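Long-range contacts in proline dehydrogenase (Bradyrhizobium japonicum USDA 110, PDB 3HAZ), which is a bifunctional flavoenzyme that probably oxidises proline to glutamate in two steps, using FAD for the first and NAD for the second: residues 342-347 against 394-399; 821-826 against 869-874; 354-359 against 500-505; 790-795 against 886-891. One frame throughout, in Å; residues are numbered along the deposited sequence.

Interaction 1. Residues 342-347 against 394-399; sequences LVKGAY and FATHNA. With FAD (flavin-adenine dinucleotide), chain C.
Leu342 and Phe394 lie abreast on neighbouring parallel strands, their CA atoms 5.0 Å apart, and the N of Ala395 donates to the O of Leu342 over 3.1 Å. After this rung the strands end and their loops diverge around the FAD. On one face of the sheet Leu342, with CG anti to its backbone N (chi1 -172°), brings CD2 into the plane of the Phe394 ring at its edge, 4.0 Å from CD1. Val343 and Ala395 touch each other through CG1 and CB and also bear on the flavin: Val343 CG2 lies 3.5 Å from FAD N1 and Ala395 CB 3.6 Å from FAD C8, compact groups that a planar ring system can rest against. The extended chain of Lys344 carries NZ to the diphosphate, 2.9 Å from FAD O2A, with a weak bond to O1P and a salt bridge to Asp373. Asn398 ND2 grips the same O2A at 2.9 Å, nearly straight (172°). Thr396 OG1 donates to FAD O1P at 2.6 Å while accepting from Asn398 N, an ST turn that holds the hydroxyl in place. A leucine in place of Lys344 would remove the ammonium that bridges the diphosphate and Asp373, and would probably leave Asp373 without this salt bridge and O2A with one donor fewer. At Gly345, whose backbone angles would jam a side chain against the preceding carbonyl, N and O are both turned to FAD hydroxyls. The site forms at the C-terminal ends of the strands, as in other TIM barrels; strands 309-314 and 416-420 continue the sheet on either side, and helix 369-384 packs Tyr376 against Phe394.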
# COMPACT_ATOMS: atom_id res chain seq x y z
N LEU A 342 -9.68 -42.25 -25.87
CA LEU A 342 -9.73 -41.27 -24.79
C LEU A 342 -8.74 -40.16 -25.07
O LEU A 342 -7.55 -40.41 -25.29
CB LEU A 342 -9.42 -41.93 -23.45
CG LEU A 342 -9.63 -41.05 -22.22
CD1 LEU A 342 -11.13 -40.78 -22.00
CD2 LEU A 342 -9.00 -41.69 -20.98
N VAL A 343 -9.23 -38.92 -25.08
CA VAL A 343 -8.39 -37.76 -25.30
C VAL A 343 -8.69 -36.77 -24.19
O VAL A 343 -9.68 -36.91 -23.46
CB VAL A 343 -8.75 -37.06 -26.63
CG1 VAL A 343 -8.74 -38.05 -27.80
CG2 VAL A 343 -10.11 -36.37 -26.51
N LYS A 344 -7.85 -35.75 -24.05
CA LYS A 344 -8.16 -34.69 -23.12
C LYS A 344 -9.19 -33.73 -23.73
O LYS A 344 -10.31 -33.64 -23.25
CB LYS A 344 -6.88 -34.01 -22.63
CG LYS A 344 -6.07 -34.95 -21.73
CD LYS A 344 -4.68 -34.44 -21.34
CE LYS A 344 -3.92 -35.55 -20.60
NZ LYS A 344 -2.56 -35.15 -20.18
N GLY A 345 -8.83 -33.07 -24.83
CA GLY A 345 -9.80 -32.23 -25.52
C GLY A 345 -9.21 -31.06 -26.28
O GLY A 345 -8.33 -30.36 -25.77
N ALA A 346 -9.71 -30.82 -27.49
CA ALA A 346 -9.09 -29.84 -28.39
C ALA A 346 -9.74 -28.46 -28.45
O ALA A 346 -9.27 -27.60 -29.19
CB ALA A 346 -8.99 -30.42 -29.79
N TYR A 347 -10.81 -28.24 -27.69
CA TYR A 347 -11.60 -27.02 -27.85
C TYR A 347 -11.75 -26.22 -26.55
O TYR A 347 -12.73 -25.49 -26.39
CB TYR A 347 -13.02 -27.36 -28.37
CG TYR A 347 -13.04 -28.21 -29.63
CD1 TYR A 347 -12.91 -29.60 -29.56
CD2 TYR A 347 -13.22 -27.63 -30.88
CE1 TYR A 347 -12.93 -30.38 -30.71
CE2 TYR A 347 -13.25 -28.40 -32.04
CZ TYR A 347 -13.11 -29.77 -31.95
OH TYR A 347 -13.13 -30.54 -33.08
N PHE A 394 -5.53 -44.63 -25.95
CA PHE A 394 -5.19 -43.44 -25.18
C PHE A 394 -4.35 -42.52 -26.04
O PHE A 394 -3.16 -42.75 -26.23
CB PHE A 394 -4.48 -43.83 -23.89
CG PHE A 394 -5.26 -44.80 -23.05
CD1 PHE A 394 -6.38 -44.38 -22.34
CD2 PHE A 394 -4.90 -46.14 -22.99
CE1 PHE A 394 -7.12 -45.28 -21.58
CE2 PHE A 394 -5.63 -47.04 -22.23
CZ PHE A 394 -6.74 -46.61 -21.52
N ALA A 395 -4.99 -41.50 -26.59
CA ALA A 395 -4.31 -40.51 -27.41
C ALA A 395 -3.77 -39.40 -26.52
O ALA A 395 -4.54 -38.68 -25.89
CB ALA A 395 -5.27 -39.95 -28.46
N THR A 396 -2.45 -39.29 -26.46
CA THR A 396 -1.81 -38.27 -25.65
C THR A 396 -0.34 -38.20 -26.01
O THR A 396 0.26 -39.21 -26.38
CB THR A 396 -1.94 -38.58 -24.14
OG1 THR A 396 -1.14 -37.66 -23.38
CG2 THR A 396 -1.47 -40.00 -23.84
N HIS A 397 0.25 -37.02 -25.90
CA HIS A 397 1.70 -36.89 -26.09
C HIS A 397 2.39 -36.51 -24.77
O HIS A 397 3.53 -36.05 -24.76
CB HIS A 397 2.03 -35.88 -27.18
CG HIS A 397 1.25 -36.09 -28.45
ND1 HIS A 397 0.31 -35.19 -28.90
CD2 HIS A 397 1.28 -37.09 -29.36
CE1 HIS A 397 -0.21 -35.62 -30.04
NE2 HIS A 397 0.36 -36.78 -30.33
N ASN A 398 1.68 -36.72 -23.67
CA ASN A 398 2.20 -36.40 -22.34
C ASN A 398 2.89 -37.62 -21.72
O ASN A 398 2.24 -38.65 -21.51
CB ASN A 398 1.05 -35.90 -21.47
CG ASN A 398 1.48 -35.56 -20.05
OD1 ASN A 398 2.27 -36.27 -19.44
ND2 ASN A 398 0.93 -34.47 -19.52
N ALA A 399 4.19 -37.51 -21.44
CA ALA A 399 4.98 -38.65 -20.92
C ALA A 399 4.51 -39.18 -19.57
O ALA A 399 4.53 -40.39 -19.32
CB ALA A 399 6.46 -38.27 -20.84
PA FAD C . -1.17 -32.13 -22.40
O1A FAD C . -0.09 -30.92 -22.54
O2A FAD C . -0.87 -33.03 -21.28
O5B FAD C . -2.64 -31.49 -22.14
C5B FAD C . -3.09 -30.50 -23.03
C4B FAD C . -4.58 -30.25 -22.80
O4B FAD C . -5.14 -30.20 -21.37
C3B FAD C . -5.49 -29.64 -23.68
O3B FAD C . -5.47 -30.01 -25.05
C2B FAD C . -6.78 -29.58 -22.90
O2B FAD C . -7.77 -30.55 -23.22
C1B FAD C . -6.38 -29.53 -21.48
N9A FAD C . -6.21 -28.23 -20.86
C8A FAD C . -5.28 -27.24 -21.17
N7A FAD C . -5.47 -26.20 -20.30
C5A FAD C . -6.52 -26.56 -19.43
C6A FAD C . -7.18 -25.85 -18.28
N6A FAD C . -6.73 -24.52 -17.88
N1A FAD C . -8.16 -26.42 -17.61
C2A FAD C . -8.60 -27.71 -17.97
N3A FAD C . -7.97 -28.39 -19.08
C4A FAD C . -6.95 -27.80 -19.77
N1 FAD C . -9.61 -33.85 -28.94
C2 FAD C . -10.96 -33.65 -29.11
O2 FAD C . -11.59 -32.64 -28.42
N3 FAD C . -11.69 -34.47 -30.03
C4 FAD C . -11.05 -35.45 -30.75
O4 FAD C . -11.77 -36.29 -31.60
C4X FAD C . -9.64 -35.66 -30.57
N5 FAD C . -8.92 -36.72 -31.34
C5X FAD C . -7.53 -36.91 -31.15
C6 FAD C . -6.83 -37.96 -31.91
C7 FAD C . -5.44 -38.15 -31.73
C7M FAD C . -4.73 -39.21 -32.54
C8 FAD C . -4.70 -37.30 -30.76
C8M FAD C . -3.19 -37.48 -30.54
C9 FAD C . -5.37 -36.30 -30.04
C9A FAD C . -6.82 -36.09 -30.24
N10 FAD C . -7.52 -35.05 -29.48
C10 FAD C . -8.94 -34.87 -29.68
C1' FAD C . -6.87 -34.28 -28.38
C2' FAD C . -6.22 -32.93 -28.78
O2' FAD C . -6.07 -32.86 -30.19
C3' FAD C . -4.89 -32.77 -28.03
O3' FAD C . -3.88 -33.56 -28.64
C4' FAD C . -5.00 -33.16 -26.51
O4' FAD C . -6.07 -32.66 -25.79
C5' FAD C . -3.66 -32.95 -25.76
O5' FAD C . -3.53 -33.77 -24.61
P FAD C . -2.00 -34.25 -24.17
O1P FAD C . -2.10 -35.30 -22.88
O2P FAD C . -1.32 -34.84 -25.32
O3P FAD C . -1.17 -32.88 -23.84
O HOH W 1 -5.16 -36.20 -25.09

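Interaction 2. Residues 821-826 against 869-874; sequences LKIGDP and FVAPHI
Ile823 is the main bump of this contact, fitting a hollow lined by Phe869, Ala871 and Pro872. Its two branches divide the work. CG2, anti to the backbone N, slides past the Phe869 ring and comes 3.6 Å from CD2. CG1, anti to the carbonyl carbon (chi1 -56°), carries CD1 to the floor of the hollow, tightly packed at 3.4 Å from Ala871 CB and tip to tip with Pro872, 3.7 Å from its CD. A branched side chain suits a hollow with two walls, and the small methyl of Ala871 lets CD1 in so far. Leu821 crosses Pro872 at a slant, its CD1 4.1 Å from Pro872 CG. The Phe869 ring is itself a bump, its edge turned to the backbone of Gly824, whose O lies in the ring plane 3.3 Å from CE2. Gly824 has backbone angles at which a side chain would strike the preceding carbonyl. An alanine in place of Phe869 would probably open a gap beside Ile823 CG2 and leave the Gly824 carbonyl without the ring edge it faces. The segments run nearly opposite ways (169°), yet side chains rather than strand pairing join them. The contact belongs to the aldehyde dehydrogenase part of the protein, away from its known sites: Leu821 and Pro872 both lean on Phe787 of helix 775-787, Val870 packs on helix 839-855, and His873 begins strand 873-876.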
# COMPACT_ATOMS: atom_id res chain seq x y z
N LEU A 821 -30.86 -22.65 -44.08
CA LEU A 821 -31.65 -22.00 -43.03
C LEU A 821 -33.13 -22.39 -43.13
O LEU A 821 -33.75 -22.26 -44.18
CB LEU A 821 -31.51 -20.48 -43.10
CG LEU A 821 -30.09 -19.92 -43.03
CD1 LEU A 821 -30.12 -18.40 -43.13
CD2 LEU A 821 -29.40 -20.36 -41.75
N LYS A 822 -33.69 -22.86 -42.02
CA LYS A 822 -35.12 -23.13 -41.98
C LYS A 822 -35.90 -21.84 -41.76
O LYS A 822 -35.66 -21.12 -40.79
CB LYS A 822 -35.47 -24.15 -40.90
CG LYS A 822 -36.93 -24.60 -40.95
CD LYS A 822 -37.18 -25.76 -40.00
CE LYS A 822 -38.33 -26.63 -40.50
NZ LYS A 822 -39.56 -25.83 -40.73
N ILE A 823 -36.82 -21.56 -42.68
CA ILE A 823 -37.67 -20.39 -42.62
C ILE A 823 -39.05 -20.88 -42.23
O ILE A 823 -39.54 -21.84 -42.82
CB ILE A 823 -37.80 -19.72 -44.01
CG1 ILE A 823 -36.42 -19.36 -44.56
CG2 ILE A 823 -38.70 -18.49 -43.94
CD1 ILE A 823 -36.43 -19.06 -46.04
N GLY A 824 -39.68 -20.24 -41.25
CA GLY A 824 -41.00 -20.67 -40.84
C GLY A 824 -41.45 -20.13 -39.50
O GLY A 824 -40.94 -19.11 -39.03
N ASP A 825 -42.42 -20.81 -38.89
CA ASP A 825 -42.95 -20.41 -37.59
C ASP A 825 -41.83 -20.28 -36.56
O ASP A 825 -41.15 -21.27 -36.26
CB ASP A 825 -44.00 -21.42 -37.10
CG ASP A 825 -44.68 -20.97 -35.82
OD1 ASP A 825 -44.14 -20.10 -35.11
OD2 ASP A 825 -45.78 -21.50 -35.51
N PRO A 826 -41.64 -19.07 -36.02
CA PRO A 826 -40.59 -18.77 -35.04
C PRO A 826 -40.71 -19.59 -33.75
O PRO A 826 -39.75 -19.68 -32.99
CB PRO A 826 -40.81 -17.28 -34.75
CG PRO A 826 -42.24 -17.04 -35.13
CD PRO A 826 -42.40 -17.86 -36.36
N PHE A 869 -43.42 -13.91 -45.02
CA PHE A 869 -42.05 -14.38 -45.03
C PHE A 869 -41.27 -13.83 -46.22
O PHE A 869 -41.80 -13.71 -47.33
CB PHE A 869 -42.01 -15.91 -45.07
CG PHE A 869 -42.51 -16.56 -43.82
CD1 PHE A 869 -43.85 -16.88 -43.67
CD2 PHE A 869 -41.63 -16.85 -42.78
CE1 PHE A 869 -44.31 -17.48 -42.51
CE2 PHE A 869 -42.08 -17.45 -41.62
CZ PHE A 869 -43.42 -17.76 -41.48
N VAL A 870 -40.01 -13.49 -45.97
CA VAL A 870 -39.06 -13.20 -47.04
C VAL A 870 -37.78 -14.01 -46.81
O VAL A 870 -37.16 -13.90 -45.76
CB VAL A 870 -38.72 -11.70 -47.10
CG1 VAL A 870 -37.71 -11.44 -48.21
CG2 VAL A 870 -39.98 -10.88 -47.34
N ALA A 871 -37.41 -14.82 -47.78
CA ALA A 871 -36.23 -15.68 -47.66
C ALA A 871 -34.93 -14.91 -47.91
O ALA A 871 -34.95 -13.84 -48.51
CB ALA A 871 -36.34 -16.88 -48.62
N PRO A 872 -33.81 -15.46 -47.44
CA PRO A 872 -32.51 -14.87 -47.74
C PRO A 872 -32.29 -14.71 -49.25
O PRO A 872 -32.64 -15.59 -50.05
CB PRO A 872 -31.51 -15.88 -47.16
CG PRO A 872 -32.27 -16.52 -46.03
CD PRO A 872 -33.68 -16.63 -46.54
N HIS A 873 -31.76 -13.56 -49.64
CA HIS A 873 -31.43 -13.31 -51.02
C HIS A 873 -30.00 -12.80 -51.08
O HIS A 873 -29.56 -12.06 -50.20
CB HIS A 873 -32.38 -12.26 -51.62
CG HIS A 873 -33.70 -12.82 -52.06
ND1 HIS A 873 -34.69 -13.17 -51.17
CD2 HIS A 873 -34.20 -13.05 -53.29
CE1 HIS A 873 -35.74 -13.62 -51.83
NE2 HIS A 873 -35.47 -13.56 -53.13
N ILE A 874 -29.28 -13.19 -52.12
CA ILE A 874 -27.94 -12.67 -52.33
C ILE A 874 -27.84 -12.12 -53.75
O ILE A 874 -28.04 -12.85 -54.72
CB ILE A 874 -26.86 -13.75 -52.13
CG1 ILE A 874 -26.99 -14.36 -50.73
CG2 ILE A 874 -25.48 -13.14 -52.35
CD1 ILE A 874 -26.24 -15.68 -50.58

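Interaction 3. Residues 354-359 against 500-505; sequences RAQERG and PRIPLP
Gln356 turns its CG anti to the carbonyl carbon (chi1 -64°) and then runs extended, which carries its amide across Ile502 at about a right angle; NE2 ends 4.2 Å from Ile502 CG2. The same nitrogen stands 4.1 Å from Pro503 O, too far for a bond, and Tyr363 OH mediates between them, hydrogen-bonded to both. Gln356 OE1 takes the N of Thr639 of a second subunit, making this side chain a joint between chains. The closest packing is at Pro505. Its ring lies against the last turn of helix 348-357: CG is 3.3 Å from Ala355 O, and CB is 4.0 Å from Gln356 CA. The rigid ring fits against backbone here; the helix closes at Gly359 in a Schellman motif, and without a side chain its CA can lie 3.9 Å from Pro505 CB. The positive phi there (53°) suits glycine. Ile502 also packs near Trp348 and Thr367, two FAD-binding residues, where an apolar branched side chain fits. The contact thus docks the loop between helices 487-491 and 524-536 onto a helix of the proline dehydrogenase barrel by close packing of a proline ring on helix backbone, with no direct polar bond between the two segments, while the polar ends of Gln356 are satisfied by Tyr363 and the neighbouring subunit.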
# COMPACT_ATOMS: atom_id res chain seq x y z
N ARG A 354 -17.55 -19.64 -25.10
CA ARG A 354 -18.97 -19.88 -25.37
C ARG A 354 -19.82 -19.79 -24.11
O ARG A 354 -20.89 -19.19 -24.12
CB ARG A 354 -19.17 -21.24 -26.03
CG ARG A 354 -18.83 -21.27 -27.51
CD ARG A 354 -18.96 -22.68 -28.04
NE ARG A 354 -18.82 -22.75 -29.49
CZ ARG A 354 -19.28 -23.75 -30.22
NH1 ARG A 354 -19.12 -23.74 -31.54
NH2 ARG A 354 -19.90 -24.77 -29.63
N ALA A 355 -19.36 -20.43 -23.04
CA ALA A 355 -20.15 -20.47 -21.82
C ALA A 355 -20.30 -19.06 -21.24
O ALA A 355 -21.35 -18.71 -20.71
CB ALA A 355 -19.51 -21.42 -20.80
N GLN A 356 -19.26 -18.24 -21.38
CA GLN A 356 -19.33 -16.84 -20.96
C GLN A 356 -20.30 -16.05 -21.83
O GLN A 356 -21.16 -15.35 -21.31
CB GLN A 356 -17.94 -16.20 -20.98
CG GLN A 356 -17.00 -16.83 -19.96
CD GLN A 356 -15.64 -16.18 -19.91
OE1 GLN A 356 -15.34 -15.30 -20.71
NE2 GLN A 356 -14.82 -16.60 -18.95
N GLU A 357 -20.17 -16.16 -23.15
CA GLU A 357 -21.06 -15.47 -24.07
C GLU A 357 -22.51 -15.87 -23.83
O GLU A 357 -23.41 -15.04 -23.88
CB GLU A 357 -20.69 -15.80 -25.53
CG GLU A 357 -19.39 -15.20 -26.01
CD GLU A 357 -19.00 -15.69 -27.40
OE1 GLU A 357 -19.38 -16.83 -27.76
OE2 GLU A 357 -18.33 -14.95 -28.14
N ARG A 358 -22.72 -17.15 -23.56
CA ARG A 358 -24.07 -17.71 -23.44
C ARG A 358 -24.64 -17.59 -22.04
O ARG A 358 -25.76 -18.04 -21.78
CB ARG A 358 -24.07 -19.17 -23.90
CG ARG A 358 -23.86 -19.32 -25.41
CD ARG A 358 -23.45 -20.74 -25.80
NE ARG A 358 -22.97 -20.78 -27.19
CZ ARG A 358 -22.79 -21.91 -27.88
NH1 ARG A 358 -23.04 -23.08 -27.32
NH2 ARG A 358 -22.35 -21.85 -29.13
N GLY A 359 -23.87 -16.99 -21.14
CA GLY A 359 -24.30 -16.78 -19.76
C GLY A 359 -24.76 -18.07 -19.10
O GLY A 359 -25.83 -18.10 -18.48
N PRO A 500 -8.86 -20.12 -10.18
CA PRO A 500 -9.14 -18.97 -9.32
C PRO A 500 -9.27 -17.68 -10.11
O PRO A 500 -9.82 -16.71 -9.60
CB PRO A 500 -7.90 -18.90 -8.43
CG PRO A 500 -6.82 -19.51 -9.28
CD PRO A 500 -7.52 -20.67 -9.92
N ARG A 501 -8.77 -17.65 -11.34
CA ARG A 501 -8.81 -16.43 -12.14
C ARG A 501 -9.74 -16.52 -13.36
O ARG A 501 -9.64 -15.71 -14.27
CB ARG A 501 -7.40 -16.00 -12.55
CG ARG A 501 -6.55 -15.55 -11.37
CD ARG A 501 -5.15 -15.12 -11.79
NE ARG A 501 -4.29 -16.26 -12.10
CZ ARG A 501 -3.86 -16.57 -13.32
NH1 ARG A 501 -3.08 -17.63 -13.49
NH2 ARG A 501 -4.21 -15.83 -14.36
N ILE A 502 -10.64 -17.49 -13.35
CA ILE A 502 -11.67 -17.59 -14.39
C ILE A 502 -13.04 -17.54 -13.73
O ILE A 502 -13.47 -18.52 -13.11
CB ILE A 502 -11.54 -18.87 -15.24
CG1 ILE A 502 -10.18 -18.92 -15.95
CG2 ILE A 502 -12.65 -18.95 -16.27
CD1 ILE A 502 -9.97 -20.19 -16.77
N PRO A 503 -13.72 -16.40 -13.84
CA PRO A 503 -15.02 -16.28 -13.17
C PRO A 503 -16.08 -17.09 -13.90
O PRO A 503 -15.98 -17.27 -15.12
CB PRO A 503 -15.33 -14.79 -13.30
CG PRO A 503 -14.62 -14.36 -14.54
CD PRO A 503 -13.39 -15.23 -14.67
N LEU A 504 -17.08 -17.57 -13.17
CA LEU A 504 -18.26 -18.16 -13.79
C LEU A 504 -18.95 -17.09 -14.65
O LEU A 504 -18.82 -15.91 -14.37
CB LEU A 504 -19.23 -18.63 -12.71
CG LEU A 504 -18.70 -19.70 -11.76
CD1 LEU A 504 -19.70 -19.92 -10.63
CD2 LEU A 504 -18.46 -21.00 -12.53
N PRO A 505 -19.69 -17.52 -15.68
CA PRO A 505 -20.33 -16.52 -16.55
C PRO A 505 -21.19 -15.52 -15.79
O PRO A 505 -21.22 -14.35 -16.17
CB PRO A 505 -21.18 -17.38 -17.49
CG PRO A 505 -20.47 -18.70 -17.54
CD PRO A 505 -19.92 -18.90 -16.14

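Interaction 4. Residues 790-795 against 886-891; sequences AGQRCS and EVFGPI. With NAD (nicotinamide-adenine-dinucleotide), chain D; SO4 (sulfate ion), chain E.
The ring of Phe888 has Gly791 O over one face and NAD C5D over the opposite face, offset toward the rim, and its CE2 reaches 3.5 Å from the C of Gln792. Gln792 CB touches the same ring corner, 3.8 Å from CE2. A flat aromatic group suits this place, being thin enough to lie between the peptide backbone and the nucleotide. Gln792 adds a water-mediated link: one water donates to its OE1 and to Phe888 O, and OE1 also accepts from Ile837 N. Glu886, with CG anti to the backbone N, sends both carboxylate oxygens to the nicotinamide ribose: OE1 accepts from NAD O3D at 2.6 Å and OE2 from O2D at 2.9 Å. OE2 also takes Gly763 N. The Glu-x-Phe-Gly-Pro sequence here and the cysteine loop opposite are hallmarks of aldehyde dehydrogenases, in which the cysteine, predicted here to be Cys794, attacks the aldehyde beside the nicotinamide. Inverse gamma turns centred on Phe888 and Pro890 bend the segment so that Gly889 meets Gly791: Gly791 CA makes a CA-H...O contact to Gly889 O at 3.6 Å (161°), where a side chain on Gly791 would clash with that oxygen. Ala790 O lies 3.2 Å from Gly889 CA, and Pro890 CD packs on the same oxygen. On either side of Cys794 in the sequence, Arg793 NH1 and Ser795 OG each bind O3 of a sulfate at 2.8 Å, which is also bonded by Gly948 N and Ala949 N; the ion probably comes from the crystallisation liquor.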
# COMPACT_ATOMS: atom_id res chain seq x y z
N ALA A 790 -34.19 -12.45 -39.79
CA ALA A 790 -34.67 -12.02 -41.10
C ALA A 790 -34.08 -10.67 -41.51
O ALA A 790 -34.72 -9.89 -42.20
CB ALA A 790 -36.21 -11.96 -41.13
N GLY A 791 -32.85 -10.42 -41.08
CA GLY A 791 -32.16 -9.18 -41.40
C GLY A 791 -32.82 -7.95 -40.79
O GLY A 791 -32.60 -6.84 -41.26
N GLN A 792 -33.62 -8.15 -39.75
CA GLN A 792 -34.34 -7.04 -39.12
C GLN A 792 -33.58 -6.50 -37.91
O GLN A 792 -34.17 -6.21 -36.86
CB GLN A 792 -35.77 -7.45 -38.74
CG GLN A 792 -36.61 -7.89 -39.94
CD GLN A 792 -38.05 -8.23 -39.56
OE1 GLN A 792 -39.00 -7.77 -40.20
NE2 GLN A 792 -38.21 -9.03 -38.52
N ARG A 793 -32.27 -6.38 -38.06
CA ARG A 793 -31.44 -5.71 -37.07
C ARG A 793 -30.79 -4.52 -37.74
O ARG A 793 -30.45 -4.57 -38.91
CB ARG A 793 -30.35 -6.64 -36.55
CG ARG A 793 -30.85 -7.89 -35.87
CD ARG A 793 -29.67 -8.78 -35.49
NE ARG A 793 -30.09 -9.97 -34.76
CZ ARG A 793 -29.92 -10.14 -33.45
NH1 ARG A 793 -29.33 -9.21 -32.73
NH2 ARG A 793 -30.34 -11.27 -32.87
N CYS A 794 -30.61 -3.44 -36.99
CA CYS A 794 -30.00 -2.23 -37.52
C CYS A 794 -28.53 -2.45 -37.83
O CYS A 794 -27.96 -1.80 -38.70
CB CYS A 794 -30.15 -1.09 -36.51
SG CYS A 794 -29.64 -1.54 -34.83
N SER A 795 -27.93 -3.38 -37.09
CA SER A 795 -26.51 -3.70 -37.24
C SER A 795 -26.24 -4.67 -38.39
O SER A 795 -25.08 -4.98 -38.69
CB SER A 795 -26.01 -4.35 -35.95
OG SER A 795 -26.77 -5.51 -35.68
N GLU A 886 -31.07 1.61 -47.03
CA GLU A 886 -31.14 0.52 -46.08
C GLU A 886 -32.38 -0.31 -46.40
O GLU A 886 -33.50 0.20 -46.35
CB GLU A 886 -31.23 1.06 -44.65
CG GLU A 886 -31.25 -0.02 -43.56
CD GLU A 886 -31.68 0.53 -42.20
OE1 GLU A 886 -32.64 1.32 -42.16
OE2 GLU A 886 -31.06 0.16 -41.18
N VAL A 887 -32.19 -1.57 -46.76
CA VAL A 887 -33.31 -2.47 -47.01
C VAL A 887 -33.41 -3.43 -45.84
O VAL A 887 -32.52 -4.27 -45.63
CB VAL A 887 -33.12 -3.23 -48.33
CG1 VAL A 887 -34.43 -3.91 -48.75
CG2 VAL A 887 -32.65 -2.28 -49.42
N PHE A 888 -34.48 -3.30 -45.07
CA PHE A 888 -34.55 -3.90 -43.73
C PHE A 888 -35.04 -5.35 -43.76
O PHE A 888 -36.09 -5.67 -43.22
CB PHE A 888 -35.43 -3.04 -42.81
CG PHE A 888 -34.98 -3.03 -41.37
CD1 PHE A 888 -33.78 -2.43 -41.01
CD2 PHE A 888 -35.74 -3.64 -40.38
CE1 PHE A 888 -33.35 -2.42 -39.69
CE2 PHE A 888 -35.32 -3.64 -39.05
CZ PHE A 888 -34.12 -3.03 -38.71
N GLY A 889 -34.25 -6.23 -44.39
CA GLY A 889 -34.63 -7.62 -44.51
C GLY A 889 -33.44 -8.53 -44.81
O GLY A 889 -32.30 -8.07 -44.80
N PRO A 890 -33.72 -9.81 -45.08
CA PRO A 890 -32.70 -10.84 -45.29
C PRO A 890 -32.07 -10.73 -46.68
O PRO A 890 -32.12 -11.69 -47.44
CB PRO A 890 -33.49 -12.16 -45.23
CG PRO A 890 -34.96 -11.78 -45.09
CD PRO A 890 -35.08 -10.31 -45.33
N ILE A 891 -31.49 -9.58 -47.01
CA ILE A 891 -31.03 -9.35 -48.37
C ILE A 891 -29.58 -8.89 -48.42
O ILE A 891 -29.27 -7.74 -48.11
CB ILE A 891 -31.94 -8.35 -49.11
CG1 ILE A 891 -33.39 -8.83 -49.06
CG2 ILE A 891 -31.47 -8.16 -50.55
CD1 ILE A 891 -34.41 -7.81 -49.52
PA NAD D . -39.67 4.18 -37.84
O1A NAD D . -38.90 5.56 -38.25
O2A NAD D . -40.52 3.73 -38.96
O5B NAD D . -40.61 4.51 -36.50
C5B NAD D . -40.16 4.08 -35.22
C4B NAD D . -40.90 4.80 -34.09
O4B NAD D . -41.13 6.24 -34.31
C3B NAD D . -42.37 4.27 -33.81
O3B NAD D . -42.76 3.97 -32.50
C2B NAD D . -43.20 5.23 -34.67
O2B NAD D . -44.61 5.15 -34.65
C1B NAD D . -42.53 6.50 -34.36
N9A NAD D . -42.83 7.52 -35.36
C8A NAD D . -43.16 7.33 -36.67
N7A NAD D . -43.36 8.61 -37.26
C5A NAD D . -43.12 9.59 -36.27
C6A NAD D . -43.17 10.98 -36.31
N6A NAD D . -43.51 11.66 -37.55
N1A NAD D . -42.90 11.70 -35.19
C2A NAD D . -42.58 11.05 -34.01
N3A NAD D . -42.53 9.68 -33.97
C4A NAD D . -42.80 8.95 -35.11
O3 NAD D . -38.56 2.99 -37.41
PN NAD D . -39.05 1.39 -37.33
O1N NAD D . -39.83 0.99 -38.75
O2N NAD D . -39.95 1.20 -36.19
O5D NAD D . -37.72 0.40 -37.15
C5D NAD D . -36.82 0.23 -38.23
C4D NAD D . -35.69 1.29 -38.24
O4D NAD D . -35.12 1.67 -36.91
C3D NAD D . -34.42 1.10 -39.17
O3D NAD D . -34.12 2.08 -40.13
C2D NAD D . -33.36 0.75 -38.10
O2D NAD D . -32.01 0.54 -38.45
C1D NAD D . -33.72 1.69 -37.02
N1N NAD D . -33.13 1.19 -35.77
C2N NAD D . -31.87 1.66 -35.36
C3N NAD D . -31.28 1.15 -34.13
C7N NAD D . -29.90 1.67 -33.68
O7N NAD D . -29.52 1.43 -32.59
N7N NAD D . -29.14 2.56 -34.54
C4N NAD D . -32.00 0.15 -33.31
C5N NAD D . -33.26 -0.31 -33.72
C6N NAD D . -33.87 0.20 -34.97
S SO4 E . -27.80 -5.75 -32.55
O1 SO4 E . -26.40 -5.36 -32.39
O2 SO4 E . -28.56 -4.61 -33.05
O3 SO4 E . -27.93 -6.85 -33.49
O4 SO4 E . -28.32 -6.18 -31.25
O HOH W 2 -38.60 -5.74 -42.16
O HOH W 3 -29.45 -1.98 -41.24

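Following the chain from the N terminus, interaction 1 opens at 342-347, and interaction 3 opens at 354-359 inside that loop. Interaction 1 closes at 394-399, but interaction 3 only at 500-505, so the two cross; strand 338-343 and helix 348-357 connect them directly. Together they tie the barrel's flavin end to the long loop after helix 487-491. Much later interaction 4 opens at 790-795, and both segments of interaction 2 fall within its loop before it closes at 886-891. These two touch, His873 N lying 2.9 Å from Pro890 O, a probable hydrogen bond that joins the two contacts in the aldehyde dehydrogenase part. Interactions 1 and 4, one at each cofactor, have centres about 44 Å apart.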